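PDB 6MN5: aminoglycoside N(3)-acetyltransferase, AAC(3)-IVa from Escherichia coli, which transfers the acetyl group of acetyl-CoA to N3 of 2-deoxystreptamine antibiotics such as gentamicin, probably giving the bacterium resistance to them. Local coordinates for residues Arg172-Leu177 / Val185-Asn190; Asp191-Arg196 / Glu252-Ala257; Thr79-Pro84 / Phe93-Asn98. The protein carries 1 engineered substitution. All coordinates share one frame; numbering follows the deposited sequence.

Overall arrangement
Along the chain contact 3 closes first, then contact 1, then contact 2. Contacts 1 and 2 both line the gentamicin pocket: their centres lie about 18 Å apart, strand 181-189 of the hairpin leads directly into the zinc-bearing loop 191-196, and Arg172 NH1 makes a salt bridge of 2.8 Å to Asp191 OD1. Contact 3, between the loop before helix 88-93 and the turn after it, sits apart, its centre about 22 Å from that of contact 1 and 29 Å from that of contact 2. It packs beside the seven-stranded mixed sheet. The hairpin and the zinc-held loop and helix thus contribute together to antibiotic binding, while contact 3 is plain packing of the fold.

Contact 1 of 3, residues Arg172-Leu177 / Val185-Asn190; sequences RHCTIL and VDYLEN. With LLL ((2R,3R,4R,5R)-2-((1S,2S,3R,4S,6R)-4,6-diamino-3-((2R,3R,6S)-3-amino-6-(aminomethyl)-tetrahydro-2H-pyran-2-yloxy)-2-hydr oxycyclohexyloxy)-5-methyl-4-(methylamino)-tetrahydro-2H-pyran-3,5-diol), chain G.
Arg172 and Tyr187 face each other as an antiparallel hydrogen-bonded pair, with Arg172 N to Tyr187 O and Tyr187 N to Arg172 O both 2.8 Å and almost straight. Their side chains lie on the same face of the hairpin and touch: Arg172 CB sits over the Tyr187 ring, 4.0 Å from its centroid, in a CH-pi contact. Tyr187 CG lies between its own backbone N and carbonyl carbon (chi1 62°), which swings the ring across the partner strand and brings CE1 within 3.6 Å of His173 CA. Beyond this pair, Cys174 N gives a bond of 3.1 Å to Val185 O and takes Val185 N on its own carbonyl. Cys174 SG and Ile176 CG1 add apolar packing against Val185. On the opposite face of the hairpin, His173 CB meets Asp186 OD2 at 3.5 Å; the same oxygen makes a salt bridge with Arg184, while His173 NE2 is hydrogen-bonded to Asp72. At the pocket end Glu189 runs extended and accepts a hydrogen bond from gentamicin O23 at Glu189 OE1, 2.8 Å. Arg172 CG packs 3.6 Å from Glu189 OE2, the two side chains crossing at about a right angle. The guanidinium stays beyond salt-bridge range of this carboxylate and pairs with Asp191 instead, though its positive charge probably still attracts Glu189 at longer range. The hairpin of strands 170-178 and 181-189 is a two-stranded unit separate from the main sheet: Tyr187 and Glu189 touch Pro127, Cys174 touches Phe106, and Asn190 reaches helix 155-163.

Contact 2 of 3, residues Asp191-Arg196 / Glu252-Ala257; sequences DHCCER and EECDAA. With ZN (zinc ion), chain H; LLL ((2R,3R,4R,5R)-2-((1S,2S,3R,4S,6R)-4,6-diamino-3-((2R,3R,6S)-3-amino-6-(aminomethyl)-tetrahydro-2H-pyran-2-yloxy)-2-hydr oxycyclohexyloxy)-5-methyl-4-(methylamino)-tetrahydro-2H-pyran-3,5-diol), chain G.
A zinc site of three cysteines and one histidine joins the loop after strand 181-189 to the start of helix 252-260, with Cys193 and Cys254 supplying one thiolate from each side. Cys193 SG lies 2.3 Å and Cys254 SG 2.4 Å from the zinc, with an S-Zn-S angle of about 102°, close to tetrahedral; His245 and Cys251 complete the shell. Cys193 SG also receives the N-H of Glu195 (Glu195 N to Cys193 SG 3.4 Å), a second-shell bond that holds the sulfur in place and probably tempers its charge. Next to the metal His192 CB rests 3.7 Å from Cys254 SG; one helical turn on, Ala257 CB lies 3.9 Å from Asp191 O. The His192 ring is fixed at both nitrogens, ND1 accepting from Cys194 N (3.0 Å) and NE2 bonding to Glu161. Beside Cys254, Glu253 turns to the pocket. Its CG is anti to its carbonyl carbon (chi1 -42°) and the chain then runs straight out, so that Glu253 OE1 takes a hydrogen bond of 2.7 Å from gentamicin N21. Asp191 OD1 stands 4.5 Å from Glu253 OE1, a like-charged neighbour; a salt bridge from Arg172 NH1 to Asp191 OD1 offsets this. The acidic pair lines a pocket suited to an amine-rich, probably polycationic antibiotic, and the zinc, by tying loop to helix, probably helps hold the backbone from which both acids project.

Contact 3 of 3, residues Thr79-Pro84 / Phe93-Asn98; sequences TSPVTP and FWRLPN
Thr79 meets Trp94 through its backbone: Thr79 C lies 3.9 Å from Trp94 CH2, at the far rim of the six-membered ring, while the threonine side chain points away. Ser80 follows with its carbonyl beside the same ring, approaching obliquely, Ser80 O 3.3 Å from Trp94 CZ2. That oxygen is taken by the guanidinium of Arg101, which also makes a cation-pi contact with Trp94, and Ser80 OG bonds to the backbone N of Asp76. At Pro81 a second partner joins: Pro81 CB approaches the edge of the Arg95 guanidinium, 3.9 Å from Arg95 NH2. Val82 meets the tryptophan at its pyrrole end, where Val82 CG1 touches Trp94 CD1 at 3.5 Å, the two side chains sliding past each other in opposite directions. No hydrogen bond links the two segments directly. They share an acceptor instead, since Asp91 OD1 receives Val82 N and Trp94 NE1 and forms a salt bridge with Arg95 NH2, so one carboxylate oxygen ties the loop to both side chains. Trp94 CG sits between its backbone N and carbonyl carbon (chi1 71°), which sends the indole toward 79-84. Arg95 lies along one face of that ring: its CG stands 3.3 Å above the centre of the Trp94 plane, and the guanidinium continues past the rim, tilted to the indole, and turns its face to Trp94 CZ2. A type I turn from Phe93 to Leu96 carries the pair. This packing closes the chain round helix 88-93, bringing the loop before it against the turn after it; Phe93 reaches strands 61-65 and 108-111, Trp94 touches Ala109, and Leu96 rests on helix 44-56.

Contact 1 of 3, residues Arg172-Leu177 / Val185-Asn190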
# COMPACT_ATOMS: atom_id res chain seq x y z
N ARG A 172 9.65 -14.08 10.53
CA ARG A 172 9.90 -12.67 10.80
C ARG A 172 9.44 -12.37 12.22
O ARG A 172 8.85 -13.22 12.90
CB ARG A 172 9.17 -11.77 9.78
CG ARG A 172 9.58 -12.01 8.33
CD ARG A 172 10.95 -11.42 8.03
NE ARG A 172 11.80 -12.35 7.29
CZ ARG A 172 12.04 -12.27 5.98
NH1 ARG A 172 11.50 -11.30 5.26
NH2 ARG A 172 12.83 -13.16 5.40
N HIS A 173 9.71 -11.15 12.67
CA HIS A 173 9.33 -10.78 14.03
C HIS A 173 9.22 -9.27 14.14
O HIS A 173 9.78 -8.52 13.33
CB HIS A 173 10.35 -11.31 15.05
CG HIS A 173 11.57 -10.47 15.18
ND1 HIS A 173 12.67 -10.62 14.36
CD2 HIS A 173 11.88 -9.46 16.03
CE1 HIS A 173 13.60 -9.74 14.71
NE2 HIS A 173 13.14 -9.02 15.72
N CYS A 174 8.47 -8.83 15.15
CA CYS A 174 8.37 -7.43 15.52
C CYS A 174 8.43 -7.33 17.04
O CYS A 174 8.55 -8.34 17.75
CB CYS A 174 7.10 -6.78 14.96
SG CYS A 174 5.56 -7.51 15.55
N THR A 175 8.34 -6.10 17.55
CA THR A 175 8.45 -5.85 18.98
C THR A 175 7.28 -4.99 19.44
O THR A 175 6.98 -3.97 18.82
CB THR A 175 9.78 -5.16 19.31
OG1 THR A 175 10.87 -6.00 18.91
CG2 THR A 175 9.88 -4.88 20.81
N ILE A 176 6.63 -5.41 20.52
CA ILE A 176 5.53 -4.67 21.12
C ILE A 176 5.86 -4.40 22.58
O ILE A 176 6.79 -4.97 23.15
CB ILE A 176 4.19 -5.41 20.99
CG1 ILE A 176 4.27 -6.78 21.67
CG2 ILE A 176 3.80 -5.55 19.52
CD1 ILE A 176 2.95 -7.27 22.21
N LEU A 177 5.07 -3.51 23.19
CA LEU A 177 5.19 -3.19 24.60
C LEU A 177 3.95 -3.71 25.32
O LEU A 177 2.86 -3.14 25.19
CB LEU A 177 5.35 -1.68 24.81
CG LEU A 177 5.72 -1.28 26.24
CD1 LEU A 177 6.94 -0.36 26.24
CD2 LEU A 177 4.55 -0.62 26.94
N VAL A 185 7.60 -10.63 18.95
CA VAL A 185 6.50 -11.44 18.46
C VAL A 185 6.95 -12.09 17.15
O VAL A 185 7.11 -11.40 16.14
CB VAL A 185 5.22 -10.61 18.25
CG1 VAL A 185 4.12 -11.48 17.66
CG2 VAL A 185 4.78 -9.99 19.57
N ASP A 186 7.14 -13.41 17.18
CA ASP A 186 7.59 -14.14 16.00
C ASP A 186 6.40 -14.63 15.19
O ASP A 186 5.39 -15.08 15.74
CB ASP A 186 8.46 -15.33 16.41
CG ASP A 186 9.68 -14.90 17.20
OD1 ASP A 186 9.64 -14.99 18.45
OD2 ASP A 186 10.68 -14.48 16.58
N TYR A 187 6.52 -14.53 13.86
CA TYR A 187 5.45 -14.94 12.96
C TYR A 187 6.06 -15.38 11.64
O TYR A 187 7.27 -15.27 11.42
CB TYR A 187 4.44 -13.81 12.75
CG TYR A 187 5.02 -12.56 12.12
CD1 TYR A 187 5.62 -11.58 12.90
CD2 TYR A 187 4.96 -12.36 10.74
CE1 TYR A 187 6.15 -10.44 12.32
CE2 TYR A 187 5.49 -11.22 10.16
CZ TYR A 187 6.08 -10.27 10.95
OH TYR A 187 6.60 -9.13 10.38
N LEU A 188 5.21 -15.88 10.75
CA LEU A 188 5.60 -16.29 9.41
C LEU A 188 5.01 -15.33 8.40
O LEU A 188 3.80 -15.05 8.43
CB LEU A 188 5.15 -17.73 9.11
CG LEU A 188 5.88 -18.85 9.85
CD1 LEU A 188 5.44 -20.21 9.35
CD2 LEU A 188 7.38 -18.69 9.72
N GLU A 189 5.85 -14.81 7.51
CA GLU A 189 5.43 -13.84 6.51
C GLU A 189 5.66 -14.40 5.12
O GLU A 189 6.64 -15.12 4.88
CB GLU A 189 6.18 -12.52 6.68
CG GLU A 189 5.50 -11.34 5.99
CD GLU A 189 6.31 -10.07 6.06
OE1 GLU A 189 5.71 -8.98 6.14
OE2 GLU A 189 7.56 -10.16 6.05
N ASN A 190 4.76 -14.07 4.20
CA ASN A 190 4.86 -14.48 2.80
C ASN A 190 5.67 -13.45 2.02
O ASN A 190 5.16 -12.71 1.18
CB ASN A 190 3.47 -14.67 2.21
CG ASN A 190 2.57 -13.47 2.47
OD1 ASN A 190 1.96 -13.36 3.52
ND2 ASN A 190 2.51 -12.56 1.50
C11 LLL G . 12.35 -6.69 -0.23
O11 LLL G . 11.86 -5.94 0.89
C21 LLL G . 13.87 -6.75 -0.18
N21 LLL G . 14.32 -7.45 1.03
C31 LLL G . 14.44 -5.34 -0.24
C41 LLL G . 13.89 -4.62 -1.46
C51 LLL G . 12.37 -4.68 -1.44
O51 LLL G . 11.94 -6.05 -1.45
C61 LLL G . 11.82 -3.96 -2.68
N61 LLL G . 10.38 -4.22 -2.84
C12 LLL G . 8.05 -6.36 2.64
N12 LLL G . 6.80 -6.92 3.17
C22 LLL G . 8.20 -6.68 1.16
C32 LLL G . 9.46 -6.03 0.63
N32 LLL G . 9.61 -6.26 -0.81
C42 LLL G . 10.67 -6.55 1.39
C52 LLL G . 10.52 -6.23 2.87
O52 LLL G . 11.65 -6.72 3.59
C62 LLL G . 9.25 -6.88 3.40
O62 LLL G . 9.10 -6.57 4.80
C13 LLL G . 9.95 -7.44 5.57
C23 LLL G . 9.40 -7.59 6.99
O23 LLL G . 7.96 -7.49 6.99
C33 LLL G . 9.99 -6.50 7.88
N33 LLL G . 9.35 -6.49 9.20
C43 LLL G . 11.49 -6.71 8.01
O43 LLL G . 11.76 -7.56 9.13
C53 LLL G . 12.01 -7.37 6.74
O53 LLL G . 11.28 -6.88 5.61
C83 LLL G . 12.18 -5.36 8.21
C93 LLL G . 8.97 -5.12 9.56

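Contact 2 of 3, residues Asp191-Arg196 / Glu252-Ala257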
# COMPACT_ATOMS: atom_id res chain seq x y z
N ASP A 191 6.96 -13.40 2.33
CA ASP A 191 7.83 -12.35 1.82
C ASP A 191 8.85 -12.91 0.84
O ASP A 191 9.42 -13.99 1.04
CB ASP A 191 8.56 -11.64 2.97
CG ASP A 191 9.34 -10.44 2.49
OD1 ASP A 191 10.56 -10.38 2.73
OD2 ASP A 191 8.73 -9.57 1.84
N HIS A 192 9.09 -12.14 -0.23
CA HIS A 192 10.13 -12.43 -1.20
C HIS A 192 10.67 -11.10 -1.74
O HIS A 192 10.62 -10.09 -1.04
CB HIS A 192 9.60 -13.31 -2.33
CG HIS A 192 8.23 -12.95 -2.78
ND1 HIS A 192 7.98 -11.96 -3.71
CD2 HIS A 192 7.01 -13.44 -2.43
CE1 HIS A 192 6.68 -11.85 -3.91
NE2 HIS A 192 6.07 -12.74 -3.14
N CYS A 193 11.17 -11.10 -2.98
CA CYS A 193 11.75 -9.89 -3.54
C CYS A 193 10.71 -8.94 -4.13
O CYS A 193 11.02 -7.77 -4.36
CB CYS A 193 12.77 -10.25 -4.62
SG CYS A 193 12.03 -10.74 -6.19
N CYS A 194 9.49 -9.42 -4.37
CA CYS A 194 8.35 -8.66 -4.87
C CYS A 194 8.53 -8.16 -6.30
O CYS A 194 7.65 -7.45 -6.81
CB CYS A 194 8.02 -7.44 -3.99
SG CYS A 194 7.61 -7.82 -2.27
N GLU A 195 9.63 -8.51 -6.98
CA GLU A 195 9.84 -8.03 -8.34
C GLU A 195 8.77 -8.56 -9.29
O GLU A 195 8.28 -7.82 -10.15
CB GLU A 195 11.23 -8.44 -8.84
CG GLU A 195 12.35 -7.52 -8.38
CD GLU A 195 13.70 -7.92 -8.94
OE1 GLU A 195 13.72 -8.62 -9.98
OE2 GLU A 195 14.73 -7.55 -8.35
N ARG A 196 8.40 -9.82 -9.15
CA ARG A 196 7.43 -10.43 -10.06
C ARG A 196 5.99 -10.01 -9.77
O ARG A 196 5.08 -10.49 -10.45
CB ARG A 196 7.55 -11.95 -10.01
CG ARG A 196 8.80 -12.48 -10.70
CD ARG A 196 9.01 -13.96 -10.44
NE ARG A 196 7.90 -14.76 -10.95
CZ ARG A 196 7.83 -15.23 -12.19
NH1 ARG A 196 8.81 -14.97 -13.05
NH2 ARG A 196 6.78 -15.95 -12.57
N GLU A 252 18.05 -14.45 -3.92
CA GLU A 252 18.23 -14.99 -2.57
C GLU A 252 16.91 -15.09 -1.83
O GLU A 252 16.60 -16.12 -1.22
CB GLU A 252 19.21 -14.10 -1.80
CG GLU A 252 20.20 -14.86 -0.94
CD GLU A 252 21.40 -14.00 -0.56
OE1 GLU A 252 22.45 -14.12 -1.22
OE2 GLU A 252 21.28 -13.21 0.40
N GLU A 253 16.10 -14.03 -1.89
CA GLU A 253 14.88 -13.98 -1.08
C GLU A 253 13.83 -14.97 -1.59
O GLU A 253 13.19 -15.66 -0.79
CB GLU A 253 14.32 -12.56 -1.06
CG GLU A 253 15.38 -11.50 -0.90
CD GLU A 253 14.81 -10.10 -0.97
OE1 GLU A 253 13.84 -9.83 -0.23
OE2 GLU A 253 15.32 -9.28 -1.76
N CYS A 254 13.64 -15.03 -2.91
CA CYS A 254 12.71 -16.01 -3.46
C CYS A 254 13.20 -17.43 -3.21
O CYS A 254 12.40 -18.34 -2.96
CB CYS A 254 12.52 -15.77 -4.96
SG CYS A 254 11.59 -14.27 -5.35
N ASP A 255 14.52 -17.64 -3.26
CA ASP A 255 15.07 -18.95 -2.91
C ASP A 255 14.73 -19.31 -1.47
O ASP A 255 14.39 -20.46 -1.17
CB ASP A 255 16.58 -18.97 -3.12
CG ASP A 255 16.96 -19.06 -4.59
OD1 ASP A 255 16.04 -19.10 -5.44
OD2 ASP A 255 18.17 -19.09 -4.89
N ALA A 256 14.81 -18.33 -0.56
CA ALA A 256 14.46 -18.59 0.84
C ALA A 256 12.99 -18.93 0.98
O ALA A 256 12.62 -19.80 1.78
CB ALA A 256 14.82 -17.38 1.70
N ALA A 257 12.12 -18.25 0.22
CA ALA A 257 10.70 -18.56 0.26
C ALA A 257 10.43 -19.96 -0.28
O ALA A 257 9.55 -20.67 0.22
CB ALA A 257 9.91 -17.52 -0.53
ZN ZN H . 13.12 -12.79 -6.42
C11 LLL G . 12.35 -6.69 -0.23
O11 LLL G . 11.86 -5.94 0.89
C21 LLL G . 13.87 -6.75 -0.18
N21 LLL G . 14.32 -7.45 1.03
C31 LLL G . 14.44 -5.34 -0.24
C41 LLL G . 13.89 -4.62 -1.46
C51 LLL G . 12.37 -4.68 -1.44
O51 LLL G . 11.94 -6.05 -1.45
C61 LLL G . 11.82 -3.96 -2.68
N61 LLL G . 10.38 -4.22 -2.84
C12 LLL G . 8.05 -6.36 2.64
N12 LLL G . 6.80 -6.92 3.17
C22 LLL G . 8.20 -6.68 1.16
C32 LLL G . 9.46 -6.03 0.63
N32 LLL G . 9.61 -6.26 -0.81
C42 LLL G . 10.67 -6.55 1.39
C52 LLL G . 10.52 -6.23 2.87
O52 LLL G . 11.65 -6.72 3.59
C62 LLL G . 9.25 -6.88 3.40
O62 LLL G . 9.10 -6.57 4.80
C13 LLL G . 9.95 -7.44 5.57
C23 LLL G . 9.40 -7.59 6.99
O23 LLL G . 7.96 -7.49 6.99
C33 LLL G . 9.99 -6.50 7.88
N33 LLL G . 9.35 -6.49 9.20
C43 LLL G . 11.49 -6.71 8.01
O43 LLL G . 11.76 -7.56 9.13
C53 LLL G . 12.01 -7.37 6.74
O53 LLL G . 11.28 -6.88 5.61
C83 LLL G . 12.18 -5.36 8.21
C93 LLL G . 8.97 -5.12 9.56

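Contact 3 of 3, residues Thr79-Pro84 / Phe93-Asn98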
# COMPACT_ATOMS: atom_id res chain seq x y z
N THR A 79 4.36 9.13 17.28
CA THR A 79 5.74 9.54 17.07
C THR A 79 6.53 8.68 16.09
O THR A 79 7.50 9.19 15.52
CB THR A 79 6.51 9.57 18.40
OG1 THR A 79 6.61 8.24 18.93
CG2 THR A 79 5.80 10.46 19.41
N SER A 80 6.16 7.43 15.88
CA SER A 80 6.96 6.53 15.05
C SER A 80 6.96 6.99 13.59
O SER A 80 5.89 7.05 12.97
CB SER A 80 6.43 5.10 15.14
OG SER A 80 6.91 4.45 16.30
N PRO A 81 8.11 7.32 13.02
CA PRO A 81 8.16 7.64 11.59
C PRO A 81 7.92 6.40 10.74
O PRO A 81 8.24 5.28 11.14
CB PRO A 81 9.59 8.17 11.39
CG PRO A 81 10.15 8.38 12.77
CD PRO A 81 9.43 7.43 13.66
N VAL A 82 7.36 6.62 9.55
CA VAL A 82 7.22 5.52 8.61
C VAL A 82 8.59 5.15 8.06
O VAL A 82 9.54 5.94 8.06
CB VAL A 82 6.24 5.86 7.48
CG1 VAL A 82 5.00 6.54 8.03
CG2 VAL A 82 6.92 6.73 6.43
N THR A 83 8.71 3.91 7.59
CA THR A 83 9.95 3.48 6.98
C THR A 83 10.25 4.35 5.76
O THR A 83 9.33 4.70 5.01
CB THR A 83 9.88 2.00 6.58
OG1 THR A 83 11.06 1.64 5.83
CG2 THR A 83 8.66 1.72 5.73
N PRO A 84 11.51 4.74 5.54
CA PRO A 84 11.82 5.64 4.42
C PRO A 84 11.41 5.10 3.06
O PRO A 84 11.20 5.89 2.14
CB PRO A 84 13.34 5.81 4.52
CG PRO A 84 13.67 5.50 5.95
CD PRO A 84 12.70 4.43 6.36
N PHE A 93 1.60 12.35 5.81
CA PHE A 93 0.14 12.21 5.86
C PHE A 93 -0.35 11.92 7.27
O PHE A 93 -1.31 12.53 7.74
CB PHE A 93 -0.30 11.11 4.89
CG PHE A 93 -1.77 10.77 4.98
CD1 PHE A 93 -2.73 11.75 4.83
CD2 PHE A 93 -2.18 9.46 5.19
CE1 PHE A 93 -4.08 11.44 4.90
CE2 PHE A 93 -3.53 9.14 5.26
CZ PHE A 93 -4.48 10.13 5.12
N TRP A 94 0.31 10.99 7.97
CA TRP A 94 -0.20 10.55 9.27
C TRP A 94 -0.05 11.62 10.35
O TRP A 94 -0.74 11.55 11.37
CB TRP A 94 0.49 9.25 9.70
CG TRP A 94 1.94 9.40 10.09
CD1 TRP A 94 3.03 9.19 9.30
CD2 TRP A 94 2.45 9.77 11.38
NE1 TRP A 94 4.19 9.41 10.01
CE2 TRP A 94 3.86 9.76 11.29
CE3 TRP A 94 1.86 10.10 12.60
CZ2 TRP A 94 4.68 10.08 12.37
CZ3 TRP A 94 2.67 10.42 13.68
CH2 TRP A 94 4.07 10.41 13.55
N ARG A 95 0.82 12.60 10.15
CA ARG A 95 0.99 13.66 11.13
C ARG A 95 -0.02 14.79 10.99
O ARG A 95 -0.11 15.64 11.88
CB ARG A 95 2.41 14.24 11.04
CG ARG A 95 3.50 13.18 11.09
CD ARG A 95 4.77 13.68 10.43
NE ARG A 95 5.78 12.63 10.35
CZ ARG A 95 6.75 12.46 11.24
NH1 ARG A 95 6.85 13.27 12.28
NH2 ARG A 95 7.62 11.47 11.09
N LEU A 96 -0.79 14.81 9.90
CA LEU A 96 -1.72 15.90 9.65
C LEU A 96 -2.93 15.81 10.58
O LEU A 96 -3.23 14.75 11.13
CB LEU A 96 -2.16 15.88 8.19
CG LEU A 96 -1.02 16.12 7.20
CD1 LEU A 96 -1.56 16.29 5.79
CD2 LEU A 96 -0.20 17.33 7.61
N PRO A 97 -3.63 16.93 10.78
CA PRO A 97 -4.79 16.93 11.68
C PRO A 97 -5.86 15.94 11.27
O PRO A 97 -6.10 15.70 10.08
CB PRO A 97 -5.30 18.37 11.60
CG PRO A 97 -4.10 19.17 11.24
CD PRO A 97 -3.29 18.29 10.33
N ASN A 98 -6.51 15.35 12.27
CA ASN A 98 -7.65 14.44 12.13
C ASN A 98 -7.31 13.17 11.35
O ASN A 98 -8.22 12.44 10.95
CB ASN A 98 -8.85 15.14 11.49
CG ASN A 98 -9.21 16.44 12.20
OD1 ASN A 98 -9.17 16.52 13.43
ND2 ASN A 98 -9.58 17.45 11.42